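Local coordinates for protein beta-fructofuranosidase (Arabidopsis thaliana, PDB 2OXB) that hydrolyses sucrose and 1-kestose, and to a lesser extent neokestose and levan, as a cell-wall invertase of glycoside hydrolase family 32, at residues Q105-P110 with N127-P132; H166-A171 with L189-G194; K344-K349 with L524-W529. The protein carries 1 engineered substitution. All coordinates share one frame; numbering follows the deposited sequence.

Interaction 1: residues Q105-P110 with N127-P132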
ATOM      1  N   GLN A 105       6.406  22.950   8.598  1.00 27.69           N
ATOM      2  CA  GLN A 105       5.050  22.431   8.579  1.00 28.56           C
ATOM      3  C   GLN A 105       4.057  23.556   8.490  1.00 29.06           C
ATOM      4  O   GLN A 105       4.085  24.479   9.301  1.00 27.66           O
ATOM      5  CB  GLN A 105       4.770  21.624   9.838  1.00 29.85           C
ATOM      6  CG  GLN A 105       5.707  20.475   9.982  1.00 32.64           C
ATOM      7  CD  GLN A 105       5.717  19.609   8.742  1.00 34.88           C
ATOM      8  OE1 GLN A 105       6.696  18.919   8.469  1.00 37.46           O
ATOM      9  NE2 GLN A 105       4.618  19.633   7.985  1.00 32.62           N
ATOM     10  N   ASN A 106       3.166  23.441   7.508  1.00 29.81           N
ATOM     11  CA  ASN A 106       2.143  24.435   7.243  1.00 31.62           C
ATOM     12  C   ASN A 106       0.760  23.837   7.263  1.00 33.97           C
ATOM     13  O   ASN A 106       0.602  22.639   7.039  1.00 35.94           O
ATOM     14  CB  ASN A 106       2.399  25.047   5.877  1.00 29.93           C
ATOM     15  CG  ASN A 106       3.807  25.539   5.745  1.00 28.71           C
ATOM     16  OD1 ASN A 106       4.245  26.384   6.522  1.00 26.19           O
ATOM     17  ND2 ASN A 106       4.540  25.005   4.775  1.00 30.52           N
ATOM     18  N   ILE A 107      -0.236  24.685   7.511  1.00 35.63           N
ATOM     19  CA  ILE A 107      -1.633  24.261   7.544  1.00 37.54           C
ATOM     20  C   ILE A 107      -2.413  24.961   6.424  1.00 39.37           C
ATOM     21  O   ILE A 107      -2.065  26.072   6.017  1.00 40.00           O
ATOM     22  CB  ILE A 107      -2.279  24.586   8.922  1.00 37.23           C
ATOM     23  CG1 ILE A 107      -3.650  23.915   9.041  1.00 37.84           C
ATOM     24  CG2 ILE A 107      -2.436  26.081   9.092  1.00 37.27           C
ATOM     25  CD1 ILE A 107      -4.332  24.112  10.402  1.00 36.38           C
ATOM     26  N   ALA A 108      -3.461  24.301   5.927  1.00 41.41           N
ATOM     27  CA  ALA A 108      -4.303  24.839   4.851  1.00 42.29           C
ATOM     28  C   ALA A 108      -5.792  24.450   4.971  1.00 43.34           C
ATOM     29  O   ALA A 108      -6.130  23.269   5.017  1.00 43.49           O
ATOM     30  CB  ALA A 108      -3.761  24.375   3.497  1.00 41.26           C
ATOM     31  N   GLU A 109      -6.672  25.450   5.009  1.00 44.97           N
ATOM     32  CA  GLU A 109      -8.116  25.223   5.096  1.00 46.99           C
ATOM     33  C   GLU A 109      -8.752  25.538   3.738  1.00 48.42           C
ATOM     34  O   GLU A 109      -8.142  26.221   2.910  1.00 47.03           O
ATOM     35  CB  GLU A 109      -8.732  26.126   6.166  1.00 48.15           C
ATOM     36  CG  GLU A 109      -8.564  27.616   5.880  1.00 51.00           C
ATOM     37  CD  GLU A 109      -9.108  28.488   6.991  1.00 51.09           C
ATOM     38  OE1 GLU A 109     -10.272  28.281   7.391  1.00 52.85           O
ATOM     39  OE2 GLU A 109      -8.374  29.381   7.460  1.00 50.64           O
ATOM     40  N   PRO A 110      -9.979  25.036   3.488  1.00 50.47           N
ATOM     41  CA  PRO A 110     -10.701  25.264   2.225  1.00 52.13           C
ATOM     42  C   PRO A 110     -11.339  26.659   2.118  1.00 53.64           C
ATOM     43  O   PRO A 110     -11.554  27.324   3.131  1.00 52.67           O
ATOM     44  CB  PRO A 110     -11.741  24.150   2.232  1.00 51.36           C
ATOM     45  CG  PRO A 110     -12.059  24.023   3.681  1.00 50.28           C
ATOM     46  CD  PRO A 110     -10.687  24.034   4.305  1.00 50.19           C
ATOM     47  N   ASN A 127       1.552  30.432   8.891  1.00 36.48           N
ATOM     48  CA  ASN A 127       2.421  29.304   8.547  1.00 36.58           C
ATOM     49  C   ASN A 127       3.885  29.737   8.430  1.00 37.33           C
ATOM     50  O   ASN A 127       4.181  30.865   8.014  1.00 36.18           O
ATOM     51  CB  ASN A 127       1.980  28.644   7.239  1.00 35.67           C
ATOM     52  CG  ASN A 127       0.615  27.998   7.342  1.00 33.98           C
ATOM     53  OD1 ASN A 127       0.245  27.497   8.392  1.00 33.40           O
ATOM     54  ND2 ASN A 127      -0.131  27.996   6.245  1.00 33.28           N
ATOM     55  N   PRO A 128       4.827  28.843   8.797  1.00 38.33           N
ATOM     56  CA  PRO A 128       4.647  27.479   9.316  1.00 38.27           C
ATOM     57  C   PRO A 128       4.286  27.409  10.798  1.00 36.67           C
ATOM     58  O   PRO A 128       4.734  28.242  11.582  1.00 38.12           O
ATOM     59  CB  PRO A 128       6.007  26.844   9.057  1.00 39.22           C
ATOM     60  CG  PRO A 128       6.928  27.985   9.367  1.00 38.14           C
ATOM     61  CD  PRO A 128       6.264  29.120   8.601  1.00 38.12           C
ATOM     62  N   LEU A 129       3.493  26.405  11.169  1.00 35.82           N
ATOM     63  CA  LEU A 129       3.073  26.191  12.558  1.00 35.53           C
ATOM     64  C   LEU A 129       4.169  25.465  13.338  1.00 36.50           C
ATOM     65  O   LEU A 129       4.285  25.589  14.566  1.00 37.84           O
ATOM     66  CB  LEU A 129       1.778  25.363  12.613  1.00 33.52           C
ATOM     67  CG  LEU A 129       0.415  26.058  12.467  1.00 32.24           C
ATOM     68  CD1 LEU A 129       0.510  27.196  11.478  1.00 32.51           C
ATOM     69  CD2 LEU A 129      -0.641  25.055  12.033  1.00 30.77           C
ATOM     70  N   MET A 130       4.974  24.701  12.614  1.00 35.79           N
ATOM     71  CA  MET A 130       6.056  23.955  13.231  1.00 35.84           C
ATOM     72  C   MET A 130       7.286  24.016  12.349  1.00 35.23           C
ATOM     73  O   MET A 130       7.210  23.806  11.146  1.00 35.23           O
ATOM     74  CB  MET A 130       5.619  22.508  13.447  1.00 35.86           C
ATOM     75  CG  MET A 130       4.448  22.385  14.397  1.00 33.58           C
ATOM     76  SD  MET A 130       3.605  20.814  14.234  1.00 34.42           S
ATOM     77  CE  MET A 130       2.021  21.344  13.569  1.00 31.25           C
ATOM     78  N   ALA A 131       8.425  24.311  12.949  1.00 35.13           N
ATOM     79  CA  ALA A 131       9.638  24.393  12.172  1.00 36.29           C
ATOM     80  C   ALA A 131      10.865  24.051  12.993  1.00 36.72           C
ATOM     81  O   ALA A 131      10.914  24.297  14.197  1.00 37.22           O
ATOM     82  CB  ALA A 131       9.773  25.791  11.599  1.00 36.27           C
ATOM     83  N   PRO A 132      11.873  23.457  12.348  1.00 36.12           N
ATOM     84  CA  PRO A 132      13.099  23.100  13.055  1.00 36.71           C
ATOM     85  C   PRO A 132      13.877  24.380  13.331  1.00 36.77           C
ATOM     86  O   PRO A 132      14.058  25.195  12.432  1.00 38.16           O
ATOM     87  CB  PRO A 132      13.798  22.168  12.071  1.00 36.51           C
ATOM     88  CG  PRO A 132      13.394  22.724  10.748  1.00 36.75           C
ATOM     89  CD  PRO A 132      11.923  23.017  10.944  1.00 36.92           C
TER
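Leu-129 and Met-130, in the irregular segment 127-132, both face Gln-105 on strand 103-110 of one blade of the N-terminal beta-propeller: a classic beta bulge. Gln-105 O takes a 2.7 Å bond from Leu-129 N and a weak one from Met-130 N. In return, Gln-105 N donates to Met-130 O at 2.8 Å, which closes a single antiparallel bridge. On the side-chain level, Gln-105 CB and Met-130 CB are neighbours, and the two side chains slant across each other.

Two residues further on, the Asn-127 side chain takes over the role of a backbone partner. Its carboxamide holds Ile-107 by both peptide groups: OD1 accepts from Ile-107 N at 3.0 Å, with the N-H standing above the carbonyl plane, while ND2 gives a 2.7 Å bond to a lone pair of Ile-107 O, a little out of its own amide plane. CB of Asn-127 points at the strand, and with CG anti to the carbonyl carbon (chi1 -65°) CG comes up against Ile-107. A cis peptide joins Asn-127 to Pro-128. Between these grips, Asn-106 lies alongside Pro-128, its OD1 against CA and CB of the ring; its ND2 is bonded to Phe-72 O.

Further out, Trp-182 touches both Leu-129 and Met-130, and backbone bonds from Asn-106 to Tyr-94 and from Ala-108 to Ile-92 tie the strand to its neighbour in the blade. The Gln-105 side chain lies about 4 Å from that of Arg-144, a substrate-binding residue. On the side of the strand where Ile-107 points, its CB packs on Leu-129 CD2 at 3.5 Å.

Interaction 2: residues H166-A171 with L189-G194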
ATOM      1  N   HIS A 166      20.831  11.275  13.769  1.00 33.25           N
ATOM      2  CA  HIS A 166      22.002  10.409  13.589  1.00 33.80           C
ATOM      3  C   HIS A 166      21.593   8.931  13.412  1.00 34.00           C
ATOM      4  O   HIS A 166      21.929   8.067  14.228  1.00 35.98           O
ATOM      5  CB  HIS A 166      22.955  10.560  14.793  1.00 30.70           C
ATOM      6  CG  HIS A 166      23.538  11.936  14.951  1.00 29.75           C
ATOM      7  ND1 HIS A 166      24.387  12.503  14.021  1.00 29.97           N
ATOM      8  CD2 HIS A 166      23.414  12.849  15.946  1.00 29.13           C
ATOM      9  CE1 HIS A 166      24.759  13.703  14.437  1.00 27.96           C
ATOM     10  NE2 HIS A 166      24.183  13.937  15.602  1.00 27.80           N
ATOM     11  N   ARG A 167      20.869   8.645  12.337  1.00 33.70           N
ATOM     12  CA  ARG A 167      20.399   7.290  12.057  1.00 33.52           C
ATOM     13  C   ARG A 167      19.275   6.820  12.968  1.00 31.30           C
ATOM     14  O   ARG A 167      18.683   5.757  12.745  1.00 29.20           O
ATOM     15  CB  ARG A 167      21.570   6.292  12.081  1.00 33.60           C
ATOM     16  CG  ARG A 167      22.357   6.348  10.789  1.00 35.83           C
ATOM     17  CD  ARG A 167      23.761   5.820  10.905  1.00 38.01           C
ATOM     18  NE  ARG A 167      24.522   6.126   9.695  1.00 39.54           N
ATOM     19  CZ  ARG A 167      24.863   7.354   9.301  1.00 41.38           C
ATOM     20  NH1 ARG A 167      24.522   8.420  10.018  1.00 43.26           N
ATOM     21  NH2 ARG A 167      25.552   7.520   8.180  1.00 42.08           N
ATOM     22  N   ARG A 168      18.961   7.625  13.976  1.00 29.86           N
ATOM     23  CA  ARG A 168      17.896   7.270  14.913  1.00 29.32           C
ATOM     24  C   ARG A 168      16.523   7.718  14.391  1.00 28.32           C
ATOM     25  O   ARG A 168      16.112   8.862  14.595  1.00 29.88           O
ATOM     26  CB  ARG A 168      18.161   7.900  16.291  1.00 29.34           C
ATOM     27  CG  ARG A 168      17.298   7.339  17.450  1.00 27.93           C
ATOM     28  CD  ARG A 168      17.168   8.370  18.584  1.00 25.37           C
ATOM     29  NE  ARG A 168      16.817   7.827  19.909  1.00 21.57           N
ATOM     30  CZ  ARG A 168      17.584   6.995  20.613  1.00 18.45           C
ATOM     31  NH1 ARG A 168      18.754   6.579  20.138  1.00 19.82           N
ATOM     32  NH2 ARG A 168      17.200   6.603  21.807  1.00 15.31           N
ATOM     33  N   GLY A 169      15.817   6.810  13.722  1.00 27.14           N
ATOM     34  CA  GLY A 169      14.498   7.123  13.193  1.00 25.41           C
ATOM     35  C   GLY A 169      13.450   7.338  14.284  1.00 25.41           C
ATOM     36  O   GLY A 169      13.417   6.634  15.298  1.00 24.38           O
ATOM     37  N   LEU A 170      12.581   8.315  14.088  1.00 24.57           N
ATOM     38  CA  LEU A 170      11.558   8.580  15.085  1.00 25.22           C
ATOM     39  C   LEU A 170      10.369   9.339  14.503  1.00 23.28           C
ATOM     40  O   LEU A 170      10.299   9.569  13.293  1.00 20.49           O
ATOM     41  CB  LEU A 170      12.175   9.342  16.278  1.00 26.46           C
ATOM     42  CG  LEU A 170      13.295  10.354  15.996  1.00 29.83           C
ATOM     43  CD1 LEU A 170      12.839  11.343  14.945  1.00 31.81           C
ATOM     44  CD2 LEU A 170      13.660  11.104  17.277  1.00 32.13           C
ATOM     45  N   ALA A 171       9.435   9.701  15.382  1.00 22.21           N
ATOM     46  CA  ALA A 171       8.226  10.437  15.022  1.00 20.96           C
ATOM     47  C   ALA A 171       8.041  11.567  16.022  1.00 20.87           C
ATOM     48  O   ALA A 171       7.545  11.343  17.119  1.00 22.04           O
ATOM     49  CB  ALA A 171       7.019   9.501  15.068  1.00 19.78           C
ATOM     50  N   LEU A 189       6.639   9.762  19.850  1.00 34.18           N
ATOM     51  CA  LEU A 189       5.685   8.723  20.177  1.00 33.30           C
ATOM     52  C   LEU A 189       6.462   7.423  20.302  1.00 32.83           C
ATOM     53  O   LEU A 189       6.211   6.614  21.198  1.00 35.04           O
ATOM     54  CB  LEU A 189       4.638   8.590  19.081  1.00 32.39           C
ATOM     55  CG  LEU A 189       3.568   7.554  19.397  1.00 31.24           C
ATOM     56  CD1 LEU A 189       2.331   8.227  19.982  1.00 32.40           C
ATOM     57  CD2 LEU A 189       3.226   6.822  18.136  1.00 32.43           C
ATOM     58  N   HIS A 190       7.407   7.233  19.383  1.00 31.73           N
ATOM     59  CA  HIS A 190       8.263   6.048  19.369  1.00 31.05           C
ATOM     60  C   HIS A 190       9.524   6.358  18.566  1.00 30.72           C
ATOM     61  O   HIS A 190       9.743   7.499  18.173  1.00 29.78           O
ATOM     62  CB  HIS A 190       7.534   4.848  18.747  1.00 30.33           C
ATOM     63  CG  HIS A 190       8.212   3.537  19.005  1.00 30.46           C
ATOM     64  ND1 HIS A 190       8.294   2.975  20.262  1.00 28.69           N
ATOM     65  CD2 HIS A 190       8.905   2.717  18.182  1.00 28.77           C
ATOM     66  CE1 HIS A 190       9.018   1.871  20.201  1.00 28.80           C
ATOM     67  NE2 HIS A 190       9.401   1.693  18.951  1.00 27.63           N
ATOM     68  N   TYR A 191      10.350   5.342  18.334  1.00 31.34           N
ATOM     69  CA  TYR A 191      11.587   5.496  17.578  1.00 32.25           C
ATOM     70  C   TYR A 191      12.253   4.125  17.499  1.00 32.99           C
ATOM     71  O   TYR A 191      11.876   3.203  18.219  1.00 34.92           O
ATOM     72  CB  TYR A 191      12.525   6.489  18.284  1.00 33.10           C
ATOM     73  CG  TYR A 191      13.113   5.973  19.587  1.00 36.67           C
ATOM     74  CD1 TYR A 191      14.250   5.158  19.594  1.00 37.22           C
ATOM     75  CD2 TYR A 191      12.491   6.242  20.810  1.00 38.25           C
ATOM     76  CE1 TYR A 191      14.747   4.621  20.784  1.00 39.03           C
ATOM     77  CE2 TYR A 191      12.982   5.708  21.999  1.00 38.79           C
ATOM     78  CZ  TYR A 191      14.106   4.899  21.979  1.00 39.22           C
ATOM     79  OH  TYR A 191      14.575   4.360  23.153  1.00 41.78           O
ATOM     80  N   ASP A 192      13.244   3.998  16.627  1.00 32.80           N
ATOM     81  CA  ASP A 192      13.974   2.748  16.462  1.00 33.10           C
ATOM     82  C   ASP A 192      15.405   3.069  16.010  1.00 33.28           C
ATOM     83  O   ASP A 192      15.603   3.925  15.151  1.00 33.33           O
ATOM     84  CB  ASP A 192      13.268   1.856  15.423  1.00 33.17           C
ATOM     85  CG  ASP A 192      12.068   1.098  15.997  1.00 32.30           C
ATOM     86  OD1 ASP A 192      11.080   1.729  16.410  1.00 29.97           O
ATOM     87  OD2 ASP A 192      12.121  -0.146  16.030  1.00 33.31           O
ATOM     88  N   ASP A 193      16.399   2.408  16.602  1.00 34.35           N
ATOM     89  CA  ASP A 193      17.801   2.645  16.231  1.00 35.13           C
ATOM     90  C   ASP A 193      18.233   1.710  15.111  1.00 35.08           C
ATOM     91  O   ASP A 193      17.832   0.549  15.073  1.00 35.36           O
ATOM     92  CB  ASP A 193      18.728   2.466  17.445  1.00 36.53           C
ATOM     93  CG  ASP A 193      19.217   3.794  18.013  1.00 35.98           C
ATOM     94  OD1 ASP A 193      19.381   3.888  19.248  1.00 35.52           O
ATOM     95  OD2 ASP A 193      19.440   4.736  17.225  1.00 36.36           O
ATOM     96  N   GLY A 194      19.060   2.226  14.205  1.00 36.22           N
ATOM     97  CA  GLY A 194      19.518   1.439  13.079  1.00 36.15           C
ATOM     98  C   GLY A 194      18.847   1.973  11.830  1.00 37.14           C
ATOM     99  O   GLY A 194      19.509   2.544  10.971  1.00 38.39           O
TER
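Arg-168 and Tyr-191 stack across a beta hairpin of the N-terminal five-bladed propeller, at the open end of the hairpin, where strand 168-176 begins and strand 182-192 ends. The stack is near parallel: the guanidinium lies flat on one face of the ring, planes 18° apart, with CZ off-centre at 4.3 Å from the ring centroid in a cation-pi contact. NE sits above the rim on the CD1 side, and NH2 lies by CE1 and CZ. The arginine chain runs extended from CG to NE, with CG anti to the backbone N (chi1 -166°).

The same guanidinium carries the salt bridge, NH1 to Asp-193 OD1 at 2.9 Å, with the carboxylate turned nearly perpendicular to it. One group thus serves an aromatic face and an anion, at the exposed end of the hairpin.

Among backbone bonds, Asp-192 N to Gly-169 O (3.0 Å) is backed by a weak return bond from Gly-169 N, and Leu-189 N reaches Ala-171 O at 3.3 Å. The carboxylate of Asp-192 turns to another part of the chain, where OD2 accepts from Met-262 N.

Apolar contact is modest: at the non-hydrogen-bonded pair, Leu-170 CB and Tyr-191 CB lie 3.5 Å apart.

Interaction 3: residues K344-K349 with L524-W529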
ATOM      1  N   LYS A 344     -15.826 -16.059 -16.244  1.00 44.65           N
ATOM      2  CA  LYS A 344     -15.027 -17.211 -16.622  1.00 42.96           C
ATOM      3  C   LYS A 344     -14.914 -18.090 -15.387  1.00 42.66           C
ATOM      4  O   LYS A 344     -14.471 -17.640 -14.331  1.00 42.89           O
ATOM      5  CB  LYS A 344     -13.648 -16.754 -17.095  1.00 41.60           C
ATOM      6  CG  LYS A 344     -12.934 -17.741 -18.004  1.00 42.29           C
ATOM      7  CD  LYS A 344     -12.591 -19.039 -17.284  1.00 41.17           C
ATOM      8  CE  LYS A 344     -12.048 -20.068 -18.255  1.00 39.02           C
ATOM      9  NZ  LYS A 344     -13.054 -20.405 -19.277  1.00 35.39           N
ATOM     10  N   ASN A 345     -15.339 -19.340 -15.516  1.00 42.50           N
ATOM     11  CA  ASN A 345     -15.289 -20.269 -14.401  1.00 42.32           C
ATOM     12  C   ASN A 345     -14.543 -21.541 -14.733  1.00 43.34           C
ATOM     13  O   ASN A 345     -14.406 -21.923 -15.895  1.00 43.85           O
ATOM     14  CB  ASN A 345     -16.689 -20.654 -13.958  1.00 41.71           C
ATOM     15  CG  ASN A 345     -16.679 -21.720 -12.894  1.00 42.34           C
ATOM     16  OD1 ASN A 345     -16.604 -21.429 -11.698  1.00 41.75           O
ATOM     17  ND2 ASN A 345     -16.729 -22.973 -13.325  1.00 42.62           N
ATOM     18  N   LEU A 346     -14.085 -22.202 -13.681  1.00 43.19           N
ATOM     19  CA  LEU A 346     -13.353 -23.449 -13.792  1.00 42.86           C
ATOM     20  C   LEU A 346     -13.393 -24.085 -12.417  1.00 42.88           C
ATOM     21  O   LEU A 346     -12.852 -23.543 -11.449  1.00 43.30           O
ATOM     22  CB  LEU A 346     -11.907 -23.183 -14.216  1.00 42.24           C
ATOM     23  CG  LEU A 346     -11.698 -22.681 -15.646  1.00 41.55           C
ATOM     24  CD1 LEU A 346     -10.401 -21.918 -15.729  1.00 42.49           C
ATOM     25  CD2 LEU A 346     -11.717 -23.844 -16.613  1.00 41.02           C
ATOM     26  N   ARG A 347     -14.059 -25.225 -12.318  1.00 41.68           N
ATOM     27  CA  ARG A 347     -14.137 -25.891 -11.037  1.00 42.32           C
ATOM     28  C   ARG A 347     -13.713 -27.342 -11.099  1.00 41.79           C
ATOM     29  O   ARG A 347     -13.820 -27.993 -12.137  1.00 42.46           O
ATOM     30  CB  ARG A 347     -15.546 -25.784 -10.475  1.00 43.18           C
ATOM     31  CG  ARG A 347     -16.639 -26.161 -11.433  1.00 42.61           C
ATOM     32  CD  ARG A 347     -17.940 -26.111 -10.681  1.00 42.38           C
ATOM     33  NE  ARG A 347     -18.094 -24.815 -10.031  1.00 41.14           N
ATOM     34  CZ  ARG A 347     -19.010 -24.548  -9.108  1.00 41.37           C
ATOM     35  NH1 ARG A 347     -19.859 -25.492  -8.715  1.00 42.02           N
ATOM     36  NH2 ARG A 347     -19.084 -23.330  -8.592  1.00 39.91           N
ATOM     37  N   ASN A 348     -13.206 -27.838  -9.981  1.00 39.46           N
ATOM     38  CA  ASN A 348     -12.766 -29.215  -9.899  1.00 39.89           C
ATOM     39  C   ASN A 348     -11.901 -29.672 -11.070  1.00 40.17           C
ATOM     40  O   ASN A 348     -12.300 -30.568 -11.820  1.00 41.16           O
ATOM     41  CB  ASN A 348     -13.984 -30.121  -9.767  1.00 37.85           C
ATOM     42  CG  ASN A 348     -14.844 -29.746  -8.591  1.00 36.55           C
ATOM     43  OD1 ASN A 348     -16.043 -29.510  -8.733  1.00 35.68           O
ATOM     44  ND2 ASN A 348     -14.236 -29.675  -7.414  1.00 34.81           N
ATOM     45  N   LYS A 349     -10.728 -29.052 -11.229  1.00 40.31           N
ATOM     46  CA  LYS A 349      -9.780 -29.412 -12.299  1.00 40.27           C
ATOM     47  C   LYS A 349      -8.436 -29.799 -11.691  1.00 40.28           C
ATOM     48  O   LYS A 349      -7.861 -29.067 -10.887  1.00 40.60           O
ATOM     49  CB  LYS A 349      -9.549 -28.261 -13.300  1.00 40.21           C
ATOM     50  CG  LYS A 349     -10.655 -28.023 -14.351  1.00 37.33           C
ATOM     51  CD  LYS A 349     -10.820 -29.165 -15.367  1.00 37.07           C
ATOM     52  CE  LYS A 349      -9.618 -29.371 -16.287  1.00 34.93           C
ATOM     53  NZ  LYS A 349      -8.507 -30.100 -15.630  1.00 34.59           N
ATOM     54  N   LEU A 524     -10.121 -26.244  -6.632  1.00 34.77           N
ATOM     55  CA  LEU A 524     -11.463 -26.385  -6.101  1.00 34.09           C
ATOM     56  C   LEU A 524     -12.419 -25.464  -6.843  1.00 34.95           C
ATOM     57  O   LEU A 524     -13.604 -25.755  -6.989  1.00 35.89           O
ATOM     58  CB  LEU A 524     -11.467 -26.029  -4.623  1.00 32.04           C
ATOM     59  CG  LEU A 524     -12.738 -26.376  -3.863  1.00 30.20           C
ATOM     60  CD1 LEU A 524     -12.807 -27.874  -3.638  1.00 27.60           C
ATOM     61  CD2 LEU A 524     -12.734 -25.631  -2.543  1.00 30.27           C
ATOM     62  N   ASN A 525     -11.878 -24.349  -7.317  1.00 35.96           N
ATOM     63  CA  ASN A 525     -12.653 -23.346  -8.026  1.00 34.49           C
ATOM     64  C   ASN A 525     -11.709 -22.249  -8.523  1.00 35.05           C
ATOM     65  O   ASN A 525     -10.590 -22.109  -8.026  1.00 31.79           O
ATOM     66  CB  ASN A 525     -13.686 -22.747  -7.072  1.00 32.01           C
ATOM     67  CG  ASN A 525     -14.702 -21.897  -7.780  1.00 30.79           C
ATOM     68  OD1 ASN A 525     -15.539 -21.261  -7.146  1.00 29.26           O
ATOM     69  ND2 ASN A 525     -14.644 -21.887  -9.106  1.00 30.80           N
ATOM     70  N   LEU A 526     -12.162 -21.478  -9.508  1.00 37.35           N
ATOM     71  CA  LEU A 526     -11.365 -20.374 -10.063  1.00 38.94           C
ATOM     72  C   LEU A 526     -12.241 -19.483 -10.941  1.00 39.48           C
ATOM     73  O   LEU A 526     -12.856 -19.946 -11.903  1.00 40.68           O
ATOM     74  CB  LEU A 526     -10.162 -20.911 -10.874  1.00 38.88           C
ATOM     75  CG  LEU A 526      -9.420 -20.023 -11.890  1.00 38.66           C
ATOM     76  CD1 LEU A 526      -9.025 -18.702 -11.265  1.00 39.50           C
ATOM     77  CD2 LEU A 526      -8.182 -20.753 -12.401  1.00 38.44           C
ATOM     78  N   ASN A 527     -12.305 -18.203 -10.590  1.00 39.36           N
ATOM     79  CA  ASN A 527     -13.098 -17.251 -11.343  1.00 38.41           C
ATOM     80  C   ASN A 527     -12.257 -16.078 -11.840  1.00 37.96           C
ATOM     81  O   ASN A 527     -11.593 -15.377 -11.073  1.00 36.34           O
ATOM     82  CB  ASN A 527     -14.281 -16.730 -10.503  1.00 39.01           C
ATOM     83  CG  ASN A 527     -15.329 -17.801 -10.217  1.00 39.18           C
ATOM     84  OD1 ASN A 527     -16.450 -17.495  -9.809  1.00 39.47           O
ATOM     85  ND2 ASN A 527     -14.965 -19.059 -10.423  1.00 40.08           N
ATOM     86  N   ALA A 528     -12.289 -15.893 -13.149  1.00 38.84           N
ATOM     87  CA  ALA A 528     -11.575 -14.818 -13.806  1.00 39.67           C
ATOM     88  C   ALA A 528     -12.645 -13.893 -14.386  1.00 40.22           C
ATOM     89  O   ALA A 528     -13.514 -14.330 -15.151  1.00 41.18           O
ATOM     90  CB  ALA A 528     -10.707 -15.383 -14.921  1.00 39.53           C
ATOM     91  N   TRP A 529     -12.597 -12.624 -14.013  1.00 38.85           N
ATOM     92  CA  TRP A 529     -13.566 -11.679 -14.525  1.00 38.06           C
ATOM     93  C   TRP A 529     -12.859 -10.606 -15.330  1.00 36.48           C
ATOM     94  O   TRP A 529     -11.918  -9.985 -14.842  1.00 34.74           O
ATOM     95  CB  TRP A 529     -14.326 -11.014 -13.379  1.00 41.71           C
ATOM     96  CG  TRP A 529     -15.071 -11.961 -12.520  1.00 44.47           C
ATOM     97  CD1 TRP A 529     -16.176 -12.680 -12.859  1.00 45.92           C
ATOM     98  CD2 TRP A 529     -14.771 -12.296 -11.165  1.00 45.94           C
ATOM     99  NE1 TRP A 529     -16.584 -13.448 -11.797  1.00 47.67           N
ATOM    100  CE2 TRP A 529     -15.737 -13.233 -10.743  1.00 47.05           C
ATOM    101  CE3 TRP A 529     -13.773 -11.901 -10.268  1.00 46.20           C
ATOM    102  CZ2 TRP A 529     -15.739 -13.776  -9.454  1.00 47.30           C
ATOM    103  CZ3 TRP A 529     -13.775 -12.440  -8.988  1.00 45.88           C
ATOM    104  CH2 TRP A 529     -14.750 -13.371  -8.594  1.00 46.87           C
TER
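The carboxamides of Asn-345, Asn-525 and Asn-527 gather on one side of an antiparallel strand pair in the C-terminal beta-sandwich. Asn-345 OD1 is the shared acceptor: Asn-525 ND2 donates to it at 3.3 Å from a position tilted off the carbonyl plane, and Asn-527 ND2 makes a weak bond at 3.2 Å. Asn-525 ND2 has a second acceptor in Leu-346 O, through a weak bond. Neither amide lies flat on that of Asn-345; the Asn-525 plane is turned 53° from it and the Asn-527 plane 74°. With CG anti to the backbone N (chi1 174°), the carboxamide of Asn-345 comes nearer the other strand. The amide of Asn-527 is also held within its own strand, where ND2 gives a 2.7 Å bond to Leu-526 O from above that carbonyl plane. Asn-527 CB lies over one face of the Trp-529 indole, offset toward the rim, and Arg-339 makes a cation-pi contact with the same tryptophan.

Beneath this polar group the strands are firmly paired at one end. Ala-528 N bonds to Lys-344 O at 3.0 Å, and Lys-344 N returns the bond to Ala-528 O at 3.1 Å. Toward Leu-346 the pairing becomes loose, with a weak bond from Leu-346 N to Leu-526 O. Beyond it, Asn-348 and Lys-349 form a G1 beta bulge opposite Val-523.

Strand 344-351 is the outermost of its sheet, with 521-530 between it and 367-374. On the other side of the pair, Leu-346 and Leu-526 point the same way side by side; Leu-346 touches Leu-357 and Leu-526 touches Val-369 and Val-371, with Leu-346 CD1 4.2 Å from Leu-526 CD2.

Interactions 1 and 2 belong to the propeller, in different blades with centres about 23 Å apart, whereas interaction 3 lies in the sandwich, about 53 and 48 Å away between centres and across the middle of the chain. Interactions 1 and 2 are partly buried; interaction 3 is a surface contact at a sheet edge. They share no strand. Interaction 1 joins a strand to an irregular segment, and an asparagine side chain there bonds to strand backbone groups. Interaction 2 holds two strands of a hairpin, with charge and aromatic stacking at its exposed end. Interaction 3 pairs strands distant in sequence, setting amides on one side and leucines on the other.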